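Local coordinates for particle-associated lyase (PDB 4Y9V), which probably cleaves the capsular polysaccharide of Acinetobacter baumannii as the tailspike lyase of phage AP22, and binds a saccharide of that capsule, at residues Gln134-Asp139 with Phe188-Asp193; Cys375-Glu380 with Asn400-Val405; Gly561-Ser566 with Pro611-Leu616. All coordinates share one frame; numbering follows the deposited sequence.

Contact 1 of 3, residues Gln134-Asp139 with Phe188-Asp193; sequences QSQSFD and FGRAYD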
ATOM      1  N   GLN A 134      -9.436 -15.521  19.067  1.00  6.63           N
ATOM      2  CA  GLN A 134      -8.981 -15.598  20.429  1.00  7.13           C
ATOM      3  C   GLN A 134      -8.177 -16.865  20.690  1.00  6.71           C
ATOM      4  O   GLN A 134      -7.066 -16.800  21.227  1.00  8.06           O
ATOM      5  CB  GLN A 134     -10.125 -15.454  21.446  1.00  7.88           C
ATOM      6  CG  GLN A 134     -10.829 -14.115  21.286  1.00  9.53           C
ATOM      7  CD  GLN A 134     -11.819 -13.792  22.327  1.00 10.66           C
ATOM      8  OE1 GLN A 134     -11.978 -14.505  23.307  1.00 12.95           O
ATOM      9  NE2 GLN A 134     -12.456 -12.658  22.173  1.00 14.05           N
ATOM     10  N   SER A 135      -8.704 -18.037  20.342  1.00  6.61           N
ATOM     11  CA  SER A 135      -8.030 -19.258  20.676  1.00  6.40           C
ATOM     12  C   SER A 135      -6.717 -19.428  19.881  1.00  5.57           C
ATOM     13  O   SER A 135      -6.643 -19.119  18.709  1.00  6.39           O
ATOM     14  CB  SER A 135      -8.904 -20.465  20.338  1.00  6.64           C
ATOM     15  OG  SER A 135     -10.130 -20.453  21.037  1.00  7.59           O
ATOM     16  N   GLN A 136      -5.735 -20.028  20.570  1.00  5.74           N
ATOM     17  CA  GLN A 136      -4.483 -20.483  19.962  1.00  5.69           C
ATOM     18  C   GLN A 136      -4.214 -21.946  20.315  1.00  5.63           C
ATOM     19  O   GLN A 136      -3.093 -22.427  20.131  1.00  5.89           O
ATOM     20  CB  GLN A 136      -3.293 -19.611  20.317  1.00  5.74           C
ATOM     21  CG  GLN A 136      -2.933 -19.609  21.799  1.00  6.48           C
ATOM     22  CD  GLN A 136      -1.830 -18.613  22.109  1.00  6.24           C
ATOM     23  OE1 GLN A 136      -0.684 -18.795  21.678  1.00  6.68           O
ATOM     24  NE2 GLN A 136      -2.142 -17.539  22.773  1.00  7.70           N
ATOM     25  N   SER A 137      -5.225 -22.651  20.800  1.00  6.14           N
ATOM     26  CA  SER A 137      -5.096 -24.059  21.126  0.81  6.48           C
ATOM     27  C   SER A 137      -6.485 -24.671  21.085  1.00  6.55           C
ATOM     28  O   SER A 137      -7.506 -24.002  21.153  1.00  7.55           O
ATOM     29  CB  SER A 137      -4.486 -24.300  22.509  0.81  7.54           C
ATOM     30  OG  SER A 137      -5.338 -23.690  23.501  0.81  9.96           O
ATOM     31  N   PHE A 138      -6.478 -26.021  21.026  1.00  6.58           N
ATOM     32  CA  PHE A 138      -7.721 -26.780  21.100  1.00  6.57           C
ATOM     33  C   PHE A 138      -7.341 -28.186  21.582  1.00  6.61           C
ATOM     34  O   PHE A 138      -6.248 -28.689  21.309  1.00  7.04           O
ATOM     35  CB  PHE A 138      -8.480 -26.830  19.781  1.00  6.93           C
ATOM     36  CG  PHE A 138      -7.706 -27.348  18.598  1.00  6.72           C
ATOM     37  CD1 PHE A 138      -6.970 -26.489  17.806  1.00  7.54           C
ATOM     38  CD2 PHE A 138      -7.727 -28.700  18.239  1.00  7.15           C
ATOM     39  CE1 PHE A 138      -6.293 -26.916  16.704  1.00  8.18           C
ATOM     40  CE2 PHE A 138      -7.012 -29.139  17.134  1.00  7.56           C
ATOM     41  CZ  PHE A 138      -6.272 -28.264  16.355  1.00  8.04           C
ATOM     42  N   ASP A 139      -8.299 -28.829  22.231  1.00  6.81           N
ATOM     43  CA  ASP A 139      -8.149 -30.219  22.598  1.00  7.12           C
ATOM     44  C   ASP A 139      -8.730 -31.077  21.460  1.00  6.44           C
ATOM     45  O   ASP A 139      -9.650 -30.674  20.759  1.00  7.10           O
ATOM     46  CB  ASP A 139      -8.920 -30.526  23.883  1.00  8.38           C
ATOM     47  CG  ASP A 139      -8.368 -29.828  25.081  1.00 11.66           C
ATOM     48  OD1 ASP A 139      -7.191 -29.323  25.053  1.00 11.76           O
ATOM     49  OD2 ASP A 139      -9.129 -29.692  26.085  1.00 18.62           O
ATOM     50  N   PHE A 188       0.033 -22.215  15.886  1.00  5.30           N
ATOM     51  CA  PHE A 188       0.513 -20.878  15.628  1.00  5.20           C
ATOM     52  C   PHE A 188      -0.614 -19.983  15.124  1.00  5.53           C
ATOM     53  O   PHE A 188      -1.413 -20.361  14.245  1.00  7.12           O
ATOM     54  CB  PHE A 188       1.654 -20.916  14.610  1.00  5.42           C
ATOM     55  CG  PHE A 188       2.930 -21.443  15.212  1.00  5.08           C
ATOM     56  CD1 PHE A 188       3.678 -20.672  16.065  1.00  5.92           C
ATOM     57  CD2 PHE A 188       3.393 -22.723  14.905  1.00  5.93           C
ATOM     58  CE1 PHE A 188       4.873 -21.142  16.609  1.00  6.98           C
ATOM     59  CE2 PHE A 188       4.571 -23.198  15.440  1.00  6.97           C
ATOM     60  CZ  PHE A 188       5.329 -22.391  16.283  1.00  7.42           C
ATOM     61  N   GLY A 189      -0.673 -18.775  15.635  1.00  5.54           N
ATOM     62  CA  GLY A 189      -1.707 -17.834  15.215  1.00  6.41           C
ATOM     63  C   GLY A 189      -2.948 -17.952  16.061  1.00  5.64           C
ATOM     64  O   GLY A 189      -2.934 -18.464  17.164  1.00  6.04           O
ATOM     65  N   ARG A 190      -4.048 -17.398  15.511  1.00  6.22           N
ATOM     66  CA  ARG A 190      -5.292 -17.335  16.238  1.00  6.15           C
ATOM     67  C   ARG A 190      -6.396 -17.859  15.332  1.00  6.25           C
ATOM     68  O   ARG A 190      -6.366 -17.719  14.095  1.00  8.13           O
ATOM     69  CB  ARG A 190      -5.632 -15.891  16.726  1.00  7.08           C
ATOM     70  CG  ARG A 190      -4.541 -15.282  17.589  1.00  6.97           C
ATOM     71  CD  ARG A 190      -4.416 -16.005  18.949  1.00  6.49           C
ATOM     72  NE  ARG A 190      -3.368 -15.399  19.785  1.00  6.28           N
ATOM     73  CZ  ARG A 190      -2.064 -15.699  19.725  1.00  5.41           C
ATOM     74  NH1 ARG A 190      -1.625 -16.628  18.903  1.00  6.04           N
ATOM     75  NH2 ARG A 190      -1.217 -15.053  20.496  1.00  6.19           N
ATOM     76  N   ALA A 191      -7.398 -18.489  15.935  1.00  5.56           N
ATOM     77  CA  ALA A 191      -8.485 -19.078  15.151  1.00  5.41           C
ATOM     78  C   ALA A 191      -9.201 -18.007  14.329  1.00  5.26           C
ATOM     79  O   ALA A 191      -9.500 -16.918  14.811  1.00  6.21           O
ATOM     80  CB  ALA A 191      -9.492 -19.696  16.115  1.00  6.71           C
ATOM     81  N   TYR A 192      -9.544 -18.376  13.093  1.00  5.37           N
ATOM     82  CA  TYR A 192     -10.281 -17.506  12.218  1.00  5.71           C
ATOM     83  C   TYR A 192     -11.783 -17.667  12.327  1.00  5.74           C
ATOM     84  O   TYR A 192     -12.539 -16.870  11.735  1.00  7.59           O
ATOM     85  CB  TYR A 192      -9.846 -17.683  10.736  1.00  6.38           C
ATOM     86  CG  TYR A 192      -8.492 -17.090  10.510  1.00  6.14           C
ATOM     87  CD1 TYR A 192      -8.352 -15.756  10.188  1.00  7.99           C
ATOM     88  CD2 TYR A 192      -7.330 -17.803  10.664  1.00  7.71           C
ATOM     89  CE1 TYR A 192      -7.142 -15.134  10.007  1.00  9.03           C
ATOM     90  CE2 TYR A 192      -6.086 -17.203  10.521  1.00  8.88           C
ATOM     91  CZ  TYR A 192      -6.009 -15.877  10.193  1.00  8.35           C
ATOM     92  OH  TYR A 192      -4.734 -15.292  10.063  1.00 11.18           O
ATOM     93  N   ASP A 193     -12.272 -18.634  13.071  1.00  5.66           N
ATOM     94  CA  ASP A 193     -13.699 -18.885  13.204  1.00  5.89           C
ATOM     95  C   ASP A 193     -13.952 -19.573  14.541  1.00  5.60           C
ATOM     96  O   ASP A 193     -13.037 -19.969  15.241  1.00  6.13           O
ATOM     97  CB  ASP A 193     -14.218 -19.697  11.998  1.00  5.68           C
ATOM     98  CG  ASP A 193     -15.681 -19.540  11.633  1.00  5.93           C
ATOM     99  OD1 ASP A 193     -16.434 -18.899  12.412  1.00  7.07           O
ATOM    100  OD2 ASP A 193     -16.067 -20.082  10.564  1.00  6.58           O
TER
HETATM  101  O   HOH W   1      -5.518 -14.555  21.797  0.68 11.70           O
HETATM  102  O   HOH W   2       1.070 -16.730  21.111  1.00  6.04           O

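Contact 2 of 3, residues Cys375-Glu380 with Asn400-Val405; sequences CVLIAE and NSWSLV. Unlike the reference sequence in segment 375-380: Glu380 (reference Lys).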
ATOM      1  N   CYS A 375     -19.526  -1.044 -10.614  1.00  4.63           N
ATOM      2  CA  CYS A 375     -18.141  -1.457 -10.542  1.00  4.40           C
ATOM      3  C   CYS A 375     -17.855  -2.594  -9.581  1.00  4.27           C
ATOM      4  O   CYS A 375     -16.968  -3.410  -9.856  1.00  4.76           O
ATOM      5  CB  CYS A 375     -17.255  -0.273 -10.155  1.00  4.66           C
ATOM      6  SG  CYS A 375     -17.024   0.952 -11.495  1.00  5.44           S
ATOM      7  N   VAL A 376     -18.522  -2.624  -8.415  1.00  4.28           N
ATOM      8  CA  VAL A 376     -18.210  -3.554  -7.360  1.00  4.35           C
ATOM      9  C   VAL A 376     -19.509  -4.189  -6.868  1.00  4.42           C
ATOM     10  O   VAL A 376     -20.463  -3.449  -6.550  1.00  4.78           O
ATOM     11  CB  VAL A 376     -17.506  -2.839  -6.166  1.00  4.96           C
ATOM     12  CG1 VAL A 376     -17.187  -3.823  -5.055  1.00  6.75           C
ATOM     13  CG2 VAL A 376     -16.231  -2.143  -6.629  1.00  5.51           C
ATOM     14  N   LEU A 377     -19.534  -5.505  -6.799  1.00  4.46           N
ATOM     15  CA  LEU A 377     -20.709  -6.270  -6.401  1.00  4.73           C
ATOM     16  C   LEU A 377     -20.439  -7.059  -5.129  1.00  4.61           C
ATOM     17  O   LEU A 377     -19.446  -7.788  -5.033  1.00  5.45           O
ATOM     18  CB  LEU A 377     -21.076  -7.247  -7.510  1.00  5.27           C
ATOM     19  CG  LEU A 377     -22.353  -8.082  -7.254  1.00  6.18           C
ATOM     20  CD1 LEU A 377     -23.584  -7.223  -7.240  1.00  7.58           C
ATOM     21  CD2 LEU A 377     -22.433  -9.171  -8.319  1.00  7.32           C
ATOM     22  N   ILE A 378     -21.353  -6.934  -4.171  1.00  5.12           N
ATOM     23  CA  ILE A 378     -21.391  -7.727  -2.943  1.00  5.29           C
ATOM     24  C   ILE A 378     -22.632  -8.627  -3.053  1.00  5.64           C
ATOM     25  O   ILE A 378     -23.732  -8.210  -2.760  1.00  7.83           O
ATOM     26  CB  ILE A 378     -21.423  -6.826  -1.704  1.00  5.79           C
ATOM     27  CG1 ILE A 378     -20.299  -5.845  -1.635  1.00  6.42           C
ATOM     28  CG2 ILE A 378     -21.472  -7.689  -0.446  1.00 10.35           C
ATOM     29  CD1 ILE A 378     -20.426  -4.771  -0.575  1.00  8.58           C
ATOM     30  N   ALA A 379     -22.457  -9.840  -3.555  1.00  7.27           N
ATOM     31  CA  ALA A 379     -23.568 -10.734  -3.854  1.00  9.83           C
ATOM     32  C   ALA A 379     -23.631 -11.967  -2.983  1.00  6.37           C
ATOM     33  O   ALA A 379     -24.684 -12.626  -3.008  1.00  6.87           O
ATOM     34  CB  ALA A 379     -23.438 -11.263  -5.277  1.00 24.07           C
ATOM     35  N   GLU A 380     -22.596 -12.285  -2.197  1.00  5.60           N
ATOM     36  CA  GLU A 380     -22.675 -13.386  -1.229  1.00  5.24           C
ATOM     37  C   GLU A 380     -22.159 -12.894   0.135  1.00  5.40           C
ATOM     38  O   GLU A 380     -21.238 -13.488   0.703  1.00  5.79           O
ATOM     39  CB  GLU A 380     -21.917 -14.629  -1.719  1.00  5.34           C
ATOM     40  CG  GLU A 380     -22.516 -15.232  -2.981  1.00  5.86           C
ATOM     41  CD  GLU A 380     -21.912 -16.585  -3.377  1.00  5.63           C
ATOM     42  OE1 GLU A 380     -20.687 -16.753  -3.275  1.00  6.45           O
ATOM     43  OE2 GLU A 380     -22.686 -17.480  -3.783  1.00  7.41           O
ATOM     44  N   ASN A 400     -28.327   3.702 -12.491  1.00  6.86           N
ATOM     45  CA  ASN A 400     -29.680   3.746 -11.932  1.00  7.05           C
ATOM     46  C   ASN A 400     -30.178   2.393 -11.469  1.00  7.29           C
ATOM     47  O   ASN A 400     -30.968   2.326 -10.528  1.00  9.59           O
ATOM     48  CB  ASN A 400     -30.663   4.326 -12.964  1.00  7.71           C
ATOM     49  CG  ASN A 400     -30.781   3.481 -14.205  1.00  9.75           C
ATOM     50  OD1 ASN A 400     -29.794   3.342 -14.917  1.00 10.55           O
ATOM     51  ND2 ASN A 400     -31.942   2.934 -14.453  1.00 12.82           N
ATOM     52  N   SER A 401     -29.714   1.321 -12.117  0.52  7.32           N
ATOM     53  CA  SER A 401     -30.162  -0.025 -11.752  0.52  8.15           C
ATOM     54  C   SER A 401     -29.166  -0.692 -10.817  0.52  7.38           C
ATOM     55  O   SER A 401     -29.579  -1.435  -9.911  0.52  9.28           O
ATOM     56  CB  SER A 401     -30.409  -0.832 -13.023  0.52  8.89           C
ATOM     57  OG  SER A 401     -30.870  -2.102 -12.647  0.52 11.00           O
ATOM     58  N   TRP A 402     -27.866  -0.460 -10.982  1.00  5.90           N
ATOM     59  CA  TRP A 402     -26.869  -0.901 -10.058  1.00  5.75           C
ATOM     60  C   TRP A 402     -25.984   0.306  -9.755  1.00  5.42           C
ATOM     61  O   TRP A 402     -25.544   1.011 -10.657  1.00  6.63           O
ATOM     62  CB  TRP A 402     -25.992  -2.058 -10.636  1.00  5.80           C
ATOM     63  CG  TRP A 402     -26.824  -3.255 -10.946  1.00  5.97           C
ATOM     64  CD1 TRP A 402     -27.499  -3.531 -12.108  1.00  6.65           C
ATOM     65  CD2 TRP A 402     -27.131  -4.335 -10.047  1.00  6.60           C
ATOM     66  NE1 TRP A 402     -28.209  -4.693 -11.989  1.00  7.55           N
ATOM     67  CE2 TRP A 402     -27.996  -5.217 -10.737  1.00  7.62           C
ATOM     68  CE3 TRP A 402     -26.750  -4.621  -8.739  1.00  7.98           C
ATOM     69  CZ2 TRP A 402     -28.487  -6.364 -10.140  1.00  9.69           C
ATOM     70  CZ3 TRP A 402     -27.243  -5.779  -8.142  1.00 10.26           C
ATOM     71  CH2 TRP A 402     -28.097  -6.625  -8.853  1.00 11.24           C
ATOM     72  N   SER A 403     -25.748   0.537  -8.455  1.00  5.17           N
ATOM     73  CA  SER A 403     -24.891   1.611  -8.014  1.00  5.01           C
ATOM     74  C   SER A 403     -23.411   1.258  -8.237  1.00  4.74           C
ATOM     75  O   SER A 403     -23.055   0.145  -8.584  1.00  5.21           O
ATOM     76  CB  SER A 403     -25.148   1.884  -6.546  1.00  5.07           C
ATOM     77  OG  SER A 403     -26.396   2.530  -6.334  1.00  6.38           O
ATOM     78  N   LEU A 404     -22.554   2.257  -8.020  1.00  4.55           N
ATOM     79  CA  LEU A 404     -21.116   2.029  -8.175  1.00  4.63           C
ATOM     80  C   LEU A 404     -20.672   0.780  -7.381  1.00  4.52           C
ATOM     81  O   LEU A 404     -19.942  -0.074  -7.901  1.00  4.65           O
ATOM     82  CB  LEU A 404     -20.337   3.257  -7.713  1.00  4.81           C
ATOM     83  CG  LEU A 404     -18.822   3.167  -7.985  1.00  5.28           C
ATOM     84  CD1 LEU A 404     -18.528   3.444  -9.419  1.00  6.76           C
ATOM     85  CD2 LEU A 404     -18.071   4.153  -7.064  1.00  5.81           C
ATOM     86  N   VAL A 405     -21.097   0.749  -6.132  1.00  4.43           N
ATOM     87  CA  VAL A 405     -20.855  -0.327  -5.176  1.00  4.52           C
ATOM     88  C   VAL A 405     -22.247  -0.770  -4.719  1.00  4.55           C
ATOM     89  O   VAL A 405     -22.999   0.039  -4.207  1.00  5.33           O
ATOM     90  CB  VAL A 405     -20.044   0.199  -3.979  1.00  5.20           C
ATOM     91  CG1 VAL A 405     -19.789  -0.937  -2.997  1.00  6.01           C
ATOM     92  CG2 VAL A 405     -18.754   0.878  -4.429  1.00  5.71           C
TER
HETATM   93  O   HOH W   3     -22.177  -2.518  -8.587  1.00  5.98           O

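Contact 3 of 3, residues Gly561-Ser566 with Pro611-Leu616; sequences GNLVGS and PKTFNL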
ATOM      1  N   GLY A 561     -22.091  39.373  10.700  1.00  5.14           N
ATOM      2  CA  GLY A 561     -20.824  40.046  10.754  1.00  5.46           C
ATOM      3  C   GLY A 561     -20.629  41.059   9.663  1.00  5.27           C
ATOM      4  O   GLY A 561     -21.401  41.191   8.707  1.00  5.52           O
ATOM      5  N   ASN A 562     -19.526  41.792   9.808  1.00  5.42           N
ATOM      6  CA  ASN A 562     -19.166  42.877   8.913  1.00  5.47           C
ATOM      7  C   ASN A 562     -18.653  42.355   7.577  1.00  5.44           C
ATOM      8  O   ASN A 562     -18.215  41.204   7.438  1.00  6.68           O
ATOM      9  CB  ASN A 562     -18.115  43.709   9.630  1.00  6.72           C
ATOM     10  CG  ASN A 562     -17.929  45.110   9.100  1.00  7.30           C
ATOM     11  OD1 ASN A 562     -18.639  45.586   8.213  1.00  8.07           O
ATOM     12  ND2 ASN A 562     -16.990  45.786   9.741  1.00  8.91           N
ATOM     13  N   LEU A 563     -18.704  43.237   6.582  1.00  5.78           N
ATOM     14  CA  LEU A 563     -18.138  43.009   5.273  1.00  5.76           C
ATOM     15  C   LEU A 563     -16.610  43.135   5.276  1.00  5.79           C
ATOM     16  O   LEU A 563     -16.064  44.021   5.964  1.00  6.26           O
ATOM     17  CB  LEU A 563     -18.646  44.080   4.277  1.00  5.92           C
ATOM     18  CG  LEU A 563     -20.158  44.157   4.085  1.00  6.50           C
ATOM     19  CD1 LEU A 563     -20.466  45.339   3.190  1.00  7.85           C
ATOM     20  CD2 LEU A 563     -20.738  42.863   3.550  1.00  8.19           C
ATOM     21  N   VAL A 564     -15.925  42.361   4.452  1.00  6.03           N
ATOM     22  CA  VAL A 564     -14.504  42.592   4.252  1.00  6.06           C
ATOM     23  C   VAL A 564     -14.313  44.002   3.744  1.00  5.78           C
ATOM     24  O   VAL A 564     -15.126  44.547   2.956  1.00  6.48           O
ATOM     25  CB  VAL A 564     -13.906  41.540   3.280  1.00  6.29           C
ATOM     26  CG1 VAL A 564     -14.401  41.663   1.851  1.00  6.88           C
ATOM     27  CG2 VAL A 564     -12.380  41.582   3.333  1.00  7.14           C
ATOM     28  N   GLY A 565     -13.231  44.654   4.152  1.00  6.48           N
ATOM     29  CA  GLY A 565     -12.928  45.987   3.677  1.00  6.85           C
ATOM     30  C   GLY A 565     -13.558  47.110   4.480  1.00  6.48           C
ATOM     31  O   GLY A 565     -13.353  48.271   4.150  1.00  8.64           O
ATOM     32  N   SER A 566     -14.360  46.790   5.488  0.93  6.30           N
ATOM     33  CA  SER A 566     -14.961  47.752   6.370  0.93  6.56           C
ATOM     34  C   SER A 566     -14.309  47.724   7.735  0.93  6.35           C
ATOM     35  O   SER A 566     -13.870  46.676   8.234  0.93  7.37           O
ATOM     36  CB  SER A 566     -16.465  47.468   6.507  0.93  6.92           C
ATOM     37  OG  SER A 566     -17.167  47.797   5.317  0.93  8.08           O
ATOM     38  N   PRO A 611     -31.154  51.719   6.213  1.00  9.39           N
ATOM     39  CA  PRO A 611     -30.675  50.482   5.544  1.00  8.56           C
ATOM     40  C   PRO A 611     -29.169  50.287   5.807  1.00  8.33           C
ATOM     41  O   PRO A 611     -28.387  51.239   5.734  1.00  9.97           O
ATOM     42  CB  PRO A 611     -30.938  50.745   4.057  1.00 10.41           C
ATOM     43  CG  PRO A 611     -32.152  51.653   4.081  1.00 13.18           C
ATOM     44  CD  PRO A 611     -31.828  52.614   5.222  1.00 11.47           C
ATOM     45  N   LYS A 612     -28.799  49.025   6.033  0.51  7.30           N
ATOM     46  CA  LYS A 612     -27.425  48.609   6.232  0.51  7.37           C
ATOM     47  C   LYS A 612     -27.149  47.301   5.481  0.51  7.04           C
ATOM     48  O   LYS A 612     -27.990  46.415   5.505  0.51  6.92           O
ATOM     49  CB  LYS A 612     -27.105  48.340   7.715  0.51  8.03           C
ATOM     50  CG  LYS A 612     -27.120  49.554   8.607  0.51  8.56           C
ATOM     51  CD  LYS A 612     -25.939  50.423   8.483  0.51  9.47           C
ATOM     52  CE  LYS A 612     -26.215  51.886   8.803  0.51 11.05           C
ATOM     53  NZ  LYS A 612     -24.954  52.481   9.317  0.51 10.46           N
ATOM     54  N   THR A 613     -25.956  47.209   4.884  1.00  7.19           N
ATOM     55  CA  THR A 613     -25.516  46.003   4.186  1.00  6.62           C
ATOM     56  C   THR A 613     -24.474  45.291   5.032  1.00  6.31           C
ATOM     57  O   THR A 613     -23.506  45.923   5.525  1.00  7.08           O
ATOM     58  CB  THR A 613     -24.947  46.364   2.790  1.00  6.61           C
ATOM     59  OG1 THR A 613     -25.959  47.018   2.029  1.00  7.41           O
ATOM     60  CG2 THR A 613     -24.450  45.143   2.059  1.00  7.59           C
ATOM     61  N   PHE A 614     -24.648  43.979   5.224  1.00  6.06           N
ATOM     62  CA  PHE A 614     -23.769  43.204   6.103  1.00  6.17           C
ATOM     63  C   PHE A 614     -23.892  41.741   5.734  1.00  5.58           C
ATOM     64  O   PHE A 614     -24.714  41.366   4.896  1.00  6.67           O
ATOM     65  CB  PHE A 614     -24.067  43.512   7.577  1.00  6.93           C
ATOM     66  CG  PHE A 614     -25.534  43.239   7.943  1.00  7.03           C
ATOM     67  CD1 PHE A 614     -25.916  41.994   8.375  1.00  8.23           C
ATOM     68  CD2 PHE A 614     -26.464  44.247   7.837  1.00  7.77           C
ATOM     69  CE1 PHE A 614     -27.254  41.754   8.680  1.00  9.60           C
ATOM     70  CE2 PHE A 614     -27.791  44.013   8.144  1.00  8.71           C
ATOM     71  CZ  PHE A 614     -28.182  42.759   8.570  1.00  9.00           C
ATOM     72  N   ASN A 615     -23.083  40.910   6.372  1.00  5.31           N
ATOM     73  CA  ASN A 615     -23.083  39.471   6.088  1.00  5.19           C
ATOM     74  C   ASN A 615     -23.846  38.660   7.120  1.00  4.91           C
ATOM     75  O   ASN A 615     -23.768  38.907   8.331  1.00  5.43           O
ATOM     76  CB  ASN A 615     -21.647  38.964   6.058  1.00  5.27           C
ATOM     77  CG  ASN A 615     -20.920  39.330   4.782  1.00  5.29           C
ATOM     78  OD1 ASN A 615     -21.513  39.368   3.709  1.00  6.27           O
ATOM     79  ND2 ASN A 615     -19.612  39.566   4.934  1.00  6.11           N
ATOM     80  N   LEU A 616     -24.500  37.623   6.611  1.00  4.94           N
ATOM     81  CA  LEU A 616     -24.962  36.498   7.396  1.00  5.18           C
ATOM     82  C   LEU A 616     -24.134  35.274   6.979  1.00  5.22           C
ATOM     83  O   LEU A 616     -23.864  35.064   5.816  1.00  7.71           O
ATOM     84  CB  LEU A 616     -26.458  36.229   7.228  1.00  5.64           C
ATOM     85  CG  LEU A 616     -27.336  37.289   7.846  1.00  7.71           C
ATOM     86  CD1 LEU A 616     -28.768  37.161   7.426  1.00  7.89           C
ATOM     87  CD2 LEU A 616     -27.293  37.111   9.393  1.00 19.07           C
TER
HETATM   88  O   HOH W   4     -21.225  45.397   7.298  0.70 12.24           O
HETATM   89  O   HOH W   5     -17.482  40.330   3.042  1.00  6.83           O

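Contact 1 of 3, residues Gln134-Asp139 with Phe188-Asp193
Gln136 lays its side-chain amide over the guanidinium of Arg190. The two side chains run side by side and point the same way, with their planes 24° apart. Gln136 NE2 sits over the centre of the guanidinium, 3.5 Å from Arg190 NH2. Both are donors, so they stack without a hydrogen bond. A bend at chi2 (-68°) sets CD of Arg190; NH1, further out, donates to Gly189 O at 2.8 Å. Gly189 O lies in the guanidinium plane, while NH1 stands above the plane of that carbonyl. The same oxygen touches Gln136 CB at 3.4 Å. That is the tight part. The backbone closes up beside it, where Ala191 N donates to Ser135 O at 2.9 Å and Arg190 CA makes a CH...O contact with the same oxygen. This loop pairing extends the antiparallel pair of strands 137-139 and 184-187 in the Ig-like tailspike domain. The looser side is hydrated. One water accepts a hydrogen bond from Arg190 NH2 and lies 2.8 Å from Gln136 OE1. Another sits by Gln134 O and accepts a weak bond from Arg190 NE. The second subunit packs here too, with its Asn351 against Arg190 and its Lys396 against Gln134.

Contact 2 of 3, residues Cys375-Glu380 with Asn400-Val405
Cys375 SG stands anti to its own carbonyl carbon (chi1 -73°), and Leu404 CG stands anti to its backbone N (chi1 -174°). Leu404 CD1, beyond that CG, meets Cys375 SG at 3.6 Å. The backbone bonds lie next to this apolar pair. Leu404 O accepts from two consecutive amides, Cys375 N at 2.9 Å and Val376 N at 3.0 Å. The Val376 donor lies nearly along the C=O axis. The Cys375 donor comes in at a C=O...N angle of 135°, tilted from the carbonyl plane. One carbonyl oxygen thus pairs with two successive amides where strand 376-378 begins. Val376 and Val405 form a parallel bridge and put their side chains on the same face of the sheet, with Val376 CB 4.3 Å from Val405 CG2. Val405 CA also makes a CH...O contact with Val376 O. Leu377 faces the other way, and its CD1 reaches Trp402 CZ3 at 4.0 Å. A water bridges the carbonyl oxygens Val376 O and Ser403 O. Such stacking of parallel strands from successive turns is characteristic of the pectin lyase-like beta-helix. Arg370 makes a cation-pi contact with Trp402, and His406 meets that ring edge-to-face. Glu380 forms a salt bridge with Arg166 and a hydrogen bond with Tyr169, both residues of the glycan pocket. Strand 376-378 borders the parallel sheet that continues through 405-409 and 435-441 to 470-476.

Contact 3 of 3, residues Gly561-Ser566 with Pro611-Leu616
Gly561 and Asn615 form an antiparallel hydrogen-bonded pair, with Gly561 N giving to Asn615 O and Asn615 N to Gly561 O, both at 2.9 Å. Beyond this pair the 561-566 segment leaves the strand and enters a type II turn from Leu563 to Ser566. Gly565 takes the turn position with positive phi. Side chains now do the joining. Asn615 CG lies anti to its carbonyl carbon (chi1 -77°), and the amide beyond it faces the departing loop. Its ND2 gives a weak bond to Asn562 O at 3.3 Å. The same nitrogen donates to a water that also accepts from Val564 N. Leu563 crosses this amide at about a right angle. Its CD2 touches Asn615 OD1 at 3.6 Å, while CD1 reaches Thr613 CG2 at 4.1 Å. Asn562 points away from strand 613-623, yet its OD1 accepts a hydrogen bond from a second water at 2.7 Å. That water also donates to Thr613 O. Asn562 OD1 accepts a weak bond from Leu563 N as well. Phe614 CB touches Gly561 O, but its ring leads away to the interior of the Ig-like domain, where it meets Phe574 edge-to-face. Asn562 ND2 bonds Ser591 O of the third subunit, so this loop belongs to the trimer interface too. The chemistry implies a junction of two kinds. Direct backbone bonds hold the strand pair. Between the two segments, the loop is joined by one weak amide bond, two water bridges and the methyl groups of Leu563, probably a less rigid link.

In the fold
The contacts follow one another along the chain, each closing before the next opens. Contact 1 lies in the Ig-like domain of range 115-206, contact 2 in the pectin lyase-like range 244-500, and contact 3 in the second Ig-like range, 523-619. The centres of contacts 1 and 2 are about 35 Å apart, those of contacts 2 and 3 about 49 Å, and those of contacts 1 and 3 about 67 Å. None touches another. Contact 2 is nearest the middle of the chain and meets no other subunit. The first Ig-like part projects from the beta-helix and the second follows it; both touch a neighbouring subunit at these contacts, a different one in each case. The glycan pocket draws residues from the first Ig-like and pectin lyase-like ranges.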